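Local coordinates for type I polyketide synthase PikAII (Streptomyces venezuelae, PDB 3QP9), which contains a C2-type ketoreductase built on a Rossmann fold, which probably epimerises polyketide intermediates rather than reducing them, at residues S119-P122 and P127-R130; F400-A405 and G413-G418; V346-P351 and T375-L380. All coordinates share one frame; numbering follows the deposited sequence.

Contact 1: residues S119-P122 and P127-R130; sequences SAHP and PFTR
Arg130 grips two consecutive carbonyls of the 119-122 loop. Its backbone N donates to Ser119 O at 2.9 Å, and its side-chain NE reaches Ala120 O, also at 2.9 Å. The second bond is fairly straight, 161° at the hydrogen, and the oxygen lies near the plane of the guanidinium, at its edge, while the donor itself stands tilted from the plane of the carbonyl group. Arg130 can do both because its chain runs extended from CG to NE, which carries it past the Ser119 side chain: CD passes 3.1 Å from Ser119 OG. That hydroxyl bonds to Asp117 instead. Pro122 CD lies over one face of the guanidinium, toward its rim, 4.3 Å from NE.

All this lies in the connection between strand 109-112 and helix 130-144, and Thr129 is the N-cap of that helix. Thr129 N donates to Thr132 OG1, the N-cap amide meeting the side chain three residues on, as in one half of a capping box. Thr129 OG1 bonds to Asp117 O, so Asp117 holds both Ser119 and Thr129.

Further along, the edge of the Phe128 ring is turned toward the face of the His121 ring in an offset edge-to-face pair, planes 77° apart and centroids separated by 5.8 Å. Both side chains have CG anti to the backbone N and run alongside each other in the same direction. The closest touch is between Phe128 CE2 and His121 CB, at 3.9 Å, with that carbon in the plane of the phenyl ring. Phe128 also packs against Leu366 and Ala367 of helix 363-386. The His121 ring, for its part, meets that of His124.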
ATOM      1  N   SER A 119     -10.741   1.689 -14.505  1.00 41.78           N
ATOM      2  CA  SER A 119     -11.918   0.897 -14.841  1.00 42.94           C
ATOM      3  C   SER A 119     -11.900  -0.446 -14.147  1.00 41.57           C
ATOM      4  O   SER A 119     -10.859  -1.001 -13.890  1.00 40.45           O
ATOM      5  CB  SER A 119     -12.020   0.711 -16.382  1.00 42.68           C
ATOM      6  OG  SER A 119     -10.992  -0.146 -16.824  1.00 46.66           O
ATOM      7  N   ALA A 120     -13.084  -0.970 -13.872  1.00 42.70           N
ATOM      8  CA  ALA A 120     -13.244  -2.360 -13.410  1.00 44.86           C
ATOM      9  C   ALA A 120     -12.741  -3.438 -14.360  1.00 46.49           C
ATOM     10  O   ALA A 120     -12.911  -3.375 -15.589  1.00 46.82           O
ATOM     11  CB  ALA A 120     -14.715  -2.648 -13.072  1.00 45.61           C
ATOM     12  N   HIS A 121     -12.121  -4.445 -13.780  1.00 47.65           N
ATOM     13  CA  HIS A 121     -11.707  -5.599 -14.562  1.00 49.46           C
ATOM     14  C   HIS A 121     -12.782  -6.676 -14.446  1.00 50.63           C
ATOM     15  O   HIS A 121     -13.220  -6.993 -13.335  1.00 50.52           O
ATOM     16  CB  HIS A 121     -10.365  -6.102 -14.085  1.00 48.81           C
ATOM     17  CG  HIS A 121      -9.838  -7.260 -14.859  1.00 51.84           C
ATOM     18  ND1 HIS A 121      -8.802  -7.139 -15.762  1.00 54.66           N
ATOM     19  CD2 HIS A 121     -10.162  -8.572 -14.831  1.00 54.73           C
ATOM     20  CE1 HIS A 121      -8.523  -8.329 -16.272  1.00 56.22           C
ATOM     21  NE2 HIS A 121      -9.339  -9.214 -15.726  1.00 57.10           N
ATOM     22  N   PRO A 122     -13.175  -7.273 -15.605  1.00 51.05           N
ATOM     23  CA  PRO A 122     -14.267  -8.253 -15.718  1.00 50.89           C
ATOM     24  C   PRO A 122     -14.135  -9.432 -14.748  1.00 49.84           C
ATOM     25  O   PRO A 122     -15.128  -9.944 -14.240  1.00 50.35           O
ATOM     26  CB  PRO A 122     -14.150  -8.763 -17.175  1.00 51.56           C
ATOM     27  CG  PRO A 122     -13.437  -7.697 -17.909  1.00 52.43           C
ATOM     28  CD  PRO A 122     -12.479  -7.074 -16.893  1.00 50.79           C
ATOM     29  N   PRO A 127     -11.024  -3.251  -5.193  1.00 36.38           N
ATOM     30  CA  PRO A 127     -10.469  -2.023  -5.831  1.00 35.29           C
ATOM     31  C   PRO A 127      -9.507  -2.361  -6.946  1.00 34.55           C
ATOM     32  O   PRO A 127      -9.032  -1.463  -7.637  1.00 33.31           O
ATOM     33  CB  PRO A 127      -9.682  -1.344  -4.659  1.00 34.50           C
ATOM     34  CG  PRO A 127      -9.221  -2.478  -3.774  1.00 31.48           C
ATOM     35  CD  PRO A 127     -10.232  -3.641  -3.986  1.00 35.77           C
ATOM     36  N   PHE A 128      -9.216  -3.647  -7.145  1.00 35.00           N
ATOM     37  CA  PHE A 128      -8.382  -4.025  -8.320  1.00 36.28           C
ATOM     38  C   PHE A 128      -8.946  -3.341  -9.565  1.00 36.17           C
ATOM     39  O   PHE A 128     -10.173  -3.363  -9.777  1.00 36.76           O
ATOM     40  CB  PHE A 128      -8.353  -5.537  -8.515  1.00 37.47           C
ATOM     41  CG  PHE A 128      -7.477  -5.964  -9.665  1.00 39.13           C
ATOM     42  CD1 PHE A 128      -6.108  -6.147  -9.469  1.00 36.78           C
ATOM     43  CD2 PHE A 128      -8.020  -6.206 -10.915  1.00 36.50           C
ATOM     44  CE1 PHE A 128      -5.268  -6.558 -10.519  1.00 37.68           C
ATOM     45  CE2 PHE A 128      -7.174  -6.611 -11.962  1.00 40.32           C
ATOM     46  CZ  PHE A 128      -5.796  -6.760 -11.752  1.00 38.23           C
ATOM     47  N   THR A 129      -8.091  -2.656 -10.336  1.00 35.57           N
ATOM     48  CA  THR A 129      -8.532  -1.991 -11.611  1.00 36.73           C
ATOM     49  C   THR A 129      -7.768  -2.540 -12.805  1.00 35.63           C
ATOM     50  O   THR A 129      -6.807  -3.306 -12.630  1.00 35.46           O
ATOM     51  CB  THR A 129      -8.374  -0.422 -11.626  1.00 36.18           C
ATOM     52  OG1 THR A 129      -7.012  -0.049 -11.827  1.00 36.47           O
ATOM     53  CG2 THR A 129      -8.929   0.250 -10.364  1.00 38.20           C
ATOM     54  N   ARG A 130      -8.180  -2.173 -14.021  1.00 37.01           N
ATOM     55  CA  ARG A 130      -7.498  -2.722 -15.210  1.00 37.66           C
ATOM     56  C   ARG A 130      -6.066  -2.207 -15.249  1.00 37.33           C
ATOM     57  O   ARG A 130      -5.134  -2.924 -15.607  1.00 36.00           O
ATOM     58  CB  ARG A 130      -8.249  -2.324 -16.457  1.00 39.22           C
ATOM     59  CG  ARG A 130      -9.540  -3.160 -16.681  1.00 42.50           C
ATOM     60  CD  ARG A 130     -10.140  -2.876 -18.094  1.00 48.91           C
ATOM     61  NE  ARG A 130     -11.608  -3.059 -18.154  1.00 56.91           N
ATOM     62  CZ  ARG A 130     -12.312  -3.344 -19.258  1.00 57.34           C
ATOM     63  NH1 ARG A 130     -13.632  -3.494 -19.185  1.00 55.57           N
ATOM     64  NH2 ARG A 130     -11.707  -3.488 -20.427  1.00 54.50           N
TER

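Contact 2: residues F400-A405 and G413-G418; sequences FSSVAA and GAYAAG
Ser402 OG is approached from two quarters: Ala404 N donates to it at 2.9 Å, almost straight at 169°, and Tyr415 OH stands 3.3 Å away. The first bond, to the amide two residues on, makes an ST turn that bends the chain as it leaves strand 396-402. Ala405 N, bonded back to Ser402 O, tightens the same bend. The serine oxygen is anti to its own N (chi1 158°), a setting from which it can take the Ala404 amide while facing the tyrosine.

The phenol does more than bring up its hydroxyl. Tyr415 has CG anti to the backbone N (chi1 -176°), sending the ring back along the turn, and Ala404 CB rests obliquely against it, 3.7 Å from CD2. Near the outer end of the ring, CZ lies 3.4 Å from Ser402 OG. At the next residue of the helix, Ala416 CB stands 3.2 Å from Ala404 O, while Ala405 CB packs beside Ala416 O at 3.9 Å. Ala404, Ala405 and Ala416, with only a methyl each, allow that approach.

Strand 396-402, helix 413-426 and strand 435-441 form a beta-alpha-beta unit of the Rossmann fold. A serine just at the end of this strand and a tyrosine in the following helix are consistent with the Ser-Tyr pair of the short-chain dehydrogenase family, to which the ketoreductase fold belongs, and Lys373 packs against Tyr415. The Ala404 amide probably holds the Ser402 side chain in its chi1 setting, keeping OG next to the phenol.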
ATOM      1  N   PHE A 400      -5.293  -3.340   9.471  1.00 30.69           N
ATOM      2  CA  PHE A 400      -3.994  -3.994   9.662  1.00 30.14           C
ATOM      3  C   PHE A 400      -3.325  -4.156   8.300  1.00 30.91           C
ATOM      4  O   PHE A 400      -3.729  -4.987   7.513  1.00 30.44           O
ATOM      5  CB  PHE A 400      -4.165  -5.374  10.374  1.00 27.45           C
ATOM      6  CG  PHE A 400      -4.271  -5.268  11.893  1.00 31.14           C
ATOM      7  CD1 PHE A 400      -5.014  -4.283  12.490  1.00 32.57           C
ATOM      8  CD2 PHE A 400      -3.604  -6.177  12.728  1.00 27.62           C
ATOM      9  CE1 PHE A 400      -5.089  -4.201  13.883  1.00 38.90           C
ATOM     10  CE2 PHE A 400      -3.664  -6.075  14.134  1.00 29.54           C
ATOM     11  CZ  PHE A 400      -4.365  -5.122  14.715  1.00 30.28           C
ATOM     12  N   SER A 401      -2.274  -3.341   8.072  1.00 30.45           N
ATOM     13  CA  SER A 401      -1.495  -3.386   6.877  1.00 30.51           C
ATOM     14  C   SER A 401      -0.130  -3.990   7.241  1.00 28.69           C
ATOM     15  O   SER A 401       0.031  -4.657   8.287  1.00 27.70           O
ATOM     16  CB  SER A 401      -1.408  -1.940   6.341  1.00 30.28           C
ATOM     17  OG  SER A 401      -0.494  -1.733   5.266  1.00 32.82           O
ATOM     18  N   SER A 402       0.876  -3.732   6.426  1.00 29.20           N
ATOM     19  CA  SER A 402       2.132  -4.500   6.520  1.00 26.61           C
ATOM     20  C   SER A 402       3.286  -3.639   6.051  1.00 26.76           C
ATOM     21  O   SER A 402       3.124  -2.855   5.131  1.00 25.35           O
ATOM     22  CB  SER A 402       2.024  -5.731   5.626  1.00 29.00           C
ATOM     23  OG  SER A 402       3.299  -6.218   5.289  1.00 27.95           O
ATOM     24  N   VAL A 403       4.447  -3.834   6.652  1.00 26.60           N
ATOM     25  CA  VAL A 403       5.657  -3.222   6.166  1.00 29.01           C
ATOM     26  C   VAL A 403       5.933  -3.541   4.640  1.00 30.41           C
ATOM     27  O   VAL A 403       6.765  -2.862   4.041  1.00 29.73           O
ATOM     28  CB  VAL A 403       6.912  -3.576   7.034  1.00 30.55           C
ATOM     29  CG1 VAL A 403       6.778  -3.058   8.510  1.00 31.30           C
ATOM     30  CG2 VAL A 403       7.215  -5.131   7.052  1.00 26.40           C
ATOM     31  N   ALA A 404       5.225  -4.515   4.040  1.00 28.17           N
ATOM     32  CA  ALA A 404       5.409  -4.853   2.572  1.00 28.38           C
ATOM     33  C   ALA A 404       4.895  -3.652   1.762  1.00 28.01           C
ATOM     34  O   ALA A 404       5.464  -3.299   0.730  1.00 26.86           O
ATOM     35  CB  ALA A 404       4.641  -6.120   2.184  1.00 29.75           C
ATOM     36  N   ALA A 405       3.939  -2.934   2.327  1.00 26.66           N
ATOM     37  CA  ALA A 405       3.419  -1.778   1.664  1.00 27.47           C
ATOM     38  C   ALA A 405       4.219  -0.494   1.928  1.00 27.70           C
ATOM     39  O   ALA A 405       3.967   0.556   1.288  1.00 27.94           O
ATOM     40  CB  ALA A 405       1.926  -1.575   2.114  1.00 25.25           C
ATOM     41  N   GLY A 413       5.159  -8.687  -3.934  1.00 34.58           N
ATOM     42  CA  GLY A 413       4.572  -7.718  -4.870  1.00 34.09           C
ATOM     43  C   GLY A 413       3.051  -7.523  -4.688  1.00 33.19           C
ATOM     44  O   GLY A 413       2.542  -6.434  -4.566  1.00 30.55           O
ATOM     45  N   ALA A 414       2.341  -8.629  -4.807  1.00 33.63           N
ATOM     46  CA  ALA A 414       0.902  -8.672  -4.639  1.00 33.22           C
ATOM     47  C   ALA A 414       0.480  -8.243  -3.244  1.00 32.76           C
ATOM     48  O   ALA A 414      -0.507  -7.554  -3.075  1.00 30.74           O
ATOM     49  CB  ALA A 414       0.434 -10.158  -4.884  1.00 31.84           C
ATOM     50  N   TYR A 415       1.173  -8.761  -2.231  1.00 32.85           N
ATOM     51  CA  TYR A 415       0.874  -8.421  -0.801  1.00 33.05           C
ATOM     52  C   TYR A 415       1.004  -6.912  -0.585  1.00 30.66           C
ATOM     53  O   TYR A 415       0.125  -6.295  -0.021  1.00 30.32           O
ATOM     54  CB  TYR A 415       1.844  -9.242   0.049  1.00 34.36           C
ATOM     55  CG  TYR A 415       1.706  -9.154   1.520  1.00 39.34           C
ATOM     56  CD1 TYR A 415       0.489  -8.837   2.143  1.00 41.82           C
ATOM     57  CD2 TYR A 415       2.825  -9.396   2.316  1.00 43.69           C
ATOM     58  CE1 TYR A 415       0.413  -8.768   3.570  1.00 44.66           C
ATOM     59  CE2 TYR A 415       2.764  -9.328   3.681  1.00 45.37           C
ATOM     60  CZ  TYR A 415       1.572  -9.033   4.314  1.00 45.97           C
ATOM     61  OH  TYR A 415       1.619  -9.012   5.710  1.00 48.61           O
ATOM     62  N   ALA A 416       2.049  -6.290  -1.157  1.00 30.98           N
ATOM     63  CA  ALA A 416       2.250  -4.844  -1.108  1.00 28.38           C
ATOM     64  C   ALA A 416       1.199  -4.005  -1.857  1.00 28.70           C
ATOM     65  O   ALA A 416       0.708  -2.986  -1.342  1.00 28.09           O
ATOM     66  CB  ALA A 416       3.667  -4.505  -1.621  1.00 29.04           C
ATOM     67  N   ALA A 417       0.832  -4.420  -3.069  1.00 28.79           N
ATOM     68  CA  ALA A 417      -0.295  -3.793  -3.747  1.00 28.64           C
ATOM     69  C   ALA A 417      -1.554  -3.699  -2.860  1.00 27.98           C
ATOM     70  O   ALA A 417      -2.140  -2.619  -2.721  1.00 27.50           O
ATOM     71  CB  ALA A 417      -0.616  -4.561  -5.123  1.00 29.72           C
ATOM     72  N   GLY A 418      -1.992  -4.841  -2.287  1.00 29.06           N
ATOM     73  CA  GLY A 418      -3.290  -4.872  -1.583  1.00 24.45           C
ATOM     74  C   GLY A 418      -3.231  -4.044  -0.291  1.00 24.99           C
ATOM     75  O   GLY A 418      -4.139  -3.343   0.058  1.00 23.69           O
TER

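Contact 3: residues V346-P351 and T375-L380; sequences VLHLPP and TAALHL
Leu380 makes a CH-pi contact with His348: its CD1 hangs over one face of the imidazole, 4.2 Å from the ring centroid and 13° off the ring normal. At the ring carbon that joins the side chain, His348 CG, the same methyl is 4.1 Å away. The opposite face is taken by Pro350, whose CD lies over the ring centre, so the imidazole is sandwiched between a leucine methyl and a proline methylene.

The remaining touches are plain van der Waals packing, in which the outer part of the ring touches the CB methyls of Ala376 and Ala377. His348 gets there by placing CG anti to the backbone N (chi1 -174°), which drives the ring straight from the strand at the helix. The alanines leave room for it.

Strand 346-348 and helix segment 375-380 run nearly antiparallel, 161° between their directions, and their axes approach to 10.8 Å. The strand is flanked by 396-402 and 253-256, and Leu347 packs on helix 262-274. Ala377, which touches His348, also meets Leu422 of helix 413-426, and Leu378 packs on Phe421 of that helix.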
ATOM      1  N   VAL A 346     -13.779  -0.663  14.801  1.00 25.76           N
ATOM      2  CA  VAL A 346     -13.572  -1.874  14.019  1.00 27.33           C
ATOM      3  C   VAL A 346     -12.053  -2.204  13.921  1.00 28.76           C
ATOM      4  O   VAL A 346     -11.253  -1.282  13.575  1.00 30.81           O
ATOM      5  CB  VAL A 346     -14.176  -1.686  12.569  1.00 26.65           C
ATOM      6  CG1 VAL A 346     -13.851  -2.903  11.703  1.00 26.99           C
ATOM      7  CG2 VAL A 346     -15.592  -1.573  12.627  1.00 27.83           C
ATOM      8  N   LEU A 347     -11.648  -3.450  14.255  1.00 27.46           N
ATOM      9  CA  LEU A 347     -10.312  -3.910  14.094  1.00 28.72           C
ATOM     10  C   LEU A 347     -10.346  -4.882  12.951  1.00 28.12           C
ATOM     11  O   LEU A 347     -10.868  -5.974  13.086  1.00 28.56           O
ATOM     12  CB  LEU A 347      -9.625  -4.586  15.330  1.00 25.44           C
ATOM     13  CG  LEU A 347      -9.630  -3.660  16.548  1.00 28.84           C
ATOM     14  CD1 LEU A 347      -8.766  -4.309  17.699  1.00 26.24           C
ATOM     15  CD2 LEU A 347      -9.012  -2.320  16.194  1.00 30.73           C
ATOM     16  N   HIS A 348      -9.848  -4.432  11.808  1.00 27.66           N
ATOM     17  CA  HIS A 348      -9.908  -5.258  10.609  1.00 29.43           C
ATOM     18  C   HIS A 348      -8.623  -6.003  10.295  1.00 30.22           C
ATOM     19  O   HIS A 348      -7.649  -5.362   9.950  1.00 31.32           O
ATOM     20  CB  HIS A 348     -10.436  -4.490   9.373  1.00 28.66           C
ATOM     21  CG  HIS A 348     -10.637  -5.393   8.181  1.00 33.08           C
ATOM     22  ND1 HIS A 348     -10.185  -5.079   6.913  1.00 35.23           N
ATOM     23  CD2 HIS A 348     -11.224  -6.611   8.079  1.00 28.54           C
ATOM     24  CE1 HIS A 348     -10.501  -6.058   6.075  1.00 24.63           C
ATOM     25  NE2 HIS A 348     -11.123  -7.012   6.762  1.00 36.13           N
ATOM     26  N   LEU A 349      -8.639  -7.342  10.378  1.00 30.07           N
ATOM     27  CA  LEU A 349      -7.430  -8.161  10.228  1.00 32.82           C
ATOM     28  C   LEU A 349      -7.650  -9.095   9.054  1.00 33.33           C
ATOM     29  O   LEU A 349      -8.146 -10.203   9.244  1.00 33.09           O
ATOM     30  CB  LEU A 349      -7.073  -8.963  11.503  1.00 30.34           C
ATOM     31  CG  LEU A 349      -6.649  -8.111  12.705  1.00 33.00           C
ATOM     32  CD1 LEU A 349      -7.890  -7.527  13.443  1.00 29.76           C
ATOM     33  CD2 LEU A 349      -5.759  -8.998  13.701  1.00 35.23           C
ATOM     34  N   PRO A 350      -7.363  -8.613   7.829  1.00 35.40           N
ATOM     35  CA  PRO A 350      -7.582  -9.453   6.663  1.00 36.29           C
ATOM     36  C   PRO A 350      -6.657 -10.629   6.625  1.00 38.06           C
ATOM     37  O   PRO A 350      -5.573 -10.587   7.215  1.00 36.37           O
ATOM     38  CB  PRO A 350      -7.327  -8.514   5.477  1.00 36.85           C
ATOM     39  CG  PRO A 350      -6.471  -7.419   6.010  1.00 34.37           C
ATOM     40  CD  PRO A 350      -7.018  -7.225   7.428  1.00 35.11           C
ATOM     41  N   PRO A 351      -7.091 -11.684   5.933  1.00 40.11           N
ATOM     42  CA  PRO A 351      -6.318 -12.928   5.944  1.00 40.92           C
ATOM     43  C   PRO A 351      -4.935 -12.775   5.349  1.00 41.08           C
ATOM     44  O   PRO A 351      -4.648 -11.889   4.510  1.00 39.30           O
ATOM     45  CB  PRO A 351      -7.245 -13.947   5.203  1.00 41.93           C
ATOM     46  CG  PRO A 351      -8.140 -13.144   4.376  1.00 41.28           C
ATOM     47  CD  PRO A 351      -8.352 -11.819   5.165  1.00 41.14           C
ATOM     48  N   THR A 375     -10.578  -5.660  -0.404  1.00 28.99           N
ATOM     49  CA  THR A 375     -12.021  -5.487  -0.788  1.00 29.90           C
ATOM     50  C   THR A 375     -12.979  -5.332   0.413  1.00 30.12           C
ATOM     51  O   THR A 375     -13.959  -4.483   0.391  1.00 29.53           O
ATOM     52  CB  THR A 375     -12.503  -6.630  -1.704  1.00 31.02           C
ATOM     53  OG1 THR A 375     -11.786  -6.500  -2.956  1.00 30.94           O
ATOM     54  CG2 THR A 375     -14.027  -6.527  -1.980  1.00 32.12           C
ATOM     55  N   ALA A 376     -12.761  -6.157   1.427  1.00 29.00           N
ATOM     56  CA  ALA A 376     -13.589  -5.974   2.636  1.00 30.34           C
ATOM     57  C   ALA A 376     -13.426  -4.583   3.282  1.00 29.27           C
ATOM     58  O   ALA A 376     -14.375  -3.968   3.793  1.00 30.24           O
ATOM     59  CB  ALA A 376     -13.350  -7.132   3.610  1.00 30.22           C
ATOM     60  N   ALA A 377     -12.190  -4.060   3.270  1.00 30.01           N
ATOM     61  CA  ALA A 377     -11.900  -2.781   3.849  1.00 28.37           C
ATOM     62  C   ALA A 377     -12.551  -1.733   3.007  1.00 29.03           C
ATOM     63  O   ALA A 377     -13.095  -0.783   3.555  1.00 28.64           O
ATOM     64  CB  ALA A 377     -10.342  -2.551   3.962  1.00 27.89           C
ATOM     65  N   LEU A 378     -12.567  -1.963   1.690  1.00 28.42           N
ATOM     66  CA  LEU A 378     -13.287  -1.059   0.772  1.00 30.60           C
ATOM     67  C   LEU A 378     -14.742  -0.951   1.151  1.00 30.47           C
ATOM     68  O   LEU A 378     -15.240   0.175   1.307  1.00 31.56           O
ATOM     69  CB  LEU A 378     -13.092  -1.429  -0.708  1.00 27.31           C
ATOM     70  CG  LEU A 378     -14.001  -0.658  -1.694  1.00 32.71           C
ATOM     71  CD1 LEU A 378     -13.399   0.702  -1.903  1.00 36.21           C
ATOM     72  CD2 LEU A 378     -14.028  -1.386  -3.019  1.00 37.81           C
ATOM     73  N   HIS A 379     -15.394  -2.095   1.388  1.00 30.09           N
ATOM     74  CA  HIS A 379     -16.797  -2.090   1.731  1.00 29.90           C
ATOM     75  C   HIS A 379     -17.063  -1.533   3.100  1.00 31.32           C
ATOM     76  O   HIS A 379     -18.026  -0.788   3.283  1.00 28.59           O
ATOM     77  CB  HIS A 379     -17.384  -3.511   1.673  1.00 30.73           C
ATOM     78  CG  HIS A 379     -17.307  -4.123   0.327  1.00 30.58           C
ATOM     79  ND1 HIS A 379     -17.081  -5.474   0.126  1.00 34.44           N
ATOM     80  CD2 HIS A 379     -17.398  -3.557  -0.898  1.00 28.68           C
ATOM     81  CE1 HIS A 379     -17.089  -5.710  -1.175  1.00 33.32           C
ATOM     82  NE2 HIS A 379     -17.239  -4.556  -1.814  1.00 34.14           N
ATOM     83  N   LEU A 380     -16.208  -1.890   4.071  1.00 30.90           N
ATOM     84  CA  LEU A 380     -16.434  -1.371   5.410  1.00 32.36           C
ATOM     85  C   LEU A 380     -16.373   0.188   5.433  1.00 32.31           C
ATOM     86  O   LEU A 380     -17.148   0.883   6.129  1.00 32.32           O
ATOM     87  CB  LEU A 380     -15.441  -1.955   6.376  1.00 30.98           C
ATOM     88  CG  LEU A 380     -15.659  -3.425   6.710  1.00 33.60           C
ATOM     89  CD1 LEU A 380     -14.339  -3.940   7.304  1.00 30.46           C
ATOM     90  CD2 LEU A 380     -16.835  -3.632   7.726  1.00 29.78           C
TER

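Along the chain the order is contact 1, contact 3, contact 2. Contacts 2 and 3, whose centres are about 14 Å apart, belong to the KR domain and share the Rossmann fold: their strands 396-402 and 343-348 are neighbours, and Phe400 N probably bonds to His348 O, at 3.1 Å. Helix 363-386 leads from contact 3 into strand 396-402 and also supplies Lys373, which bonds to Pro351 O. Contact 1, its centre about 18 Å from that of contact 2 and 19 Å from that of contact 3, lies in the earlier half of the chain, yet its Pro127 packs on Thr375, joining that half to the KR domain through helix 363-386.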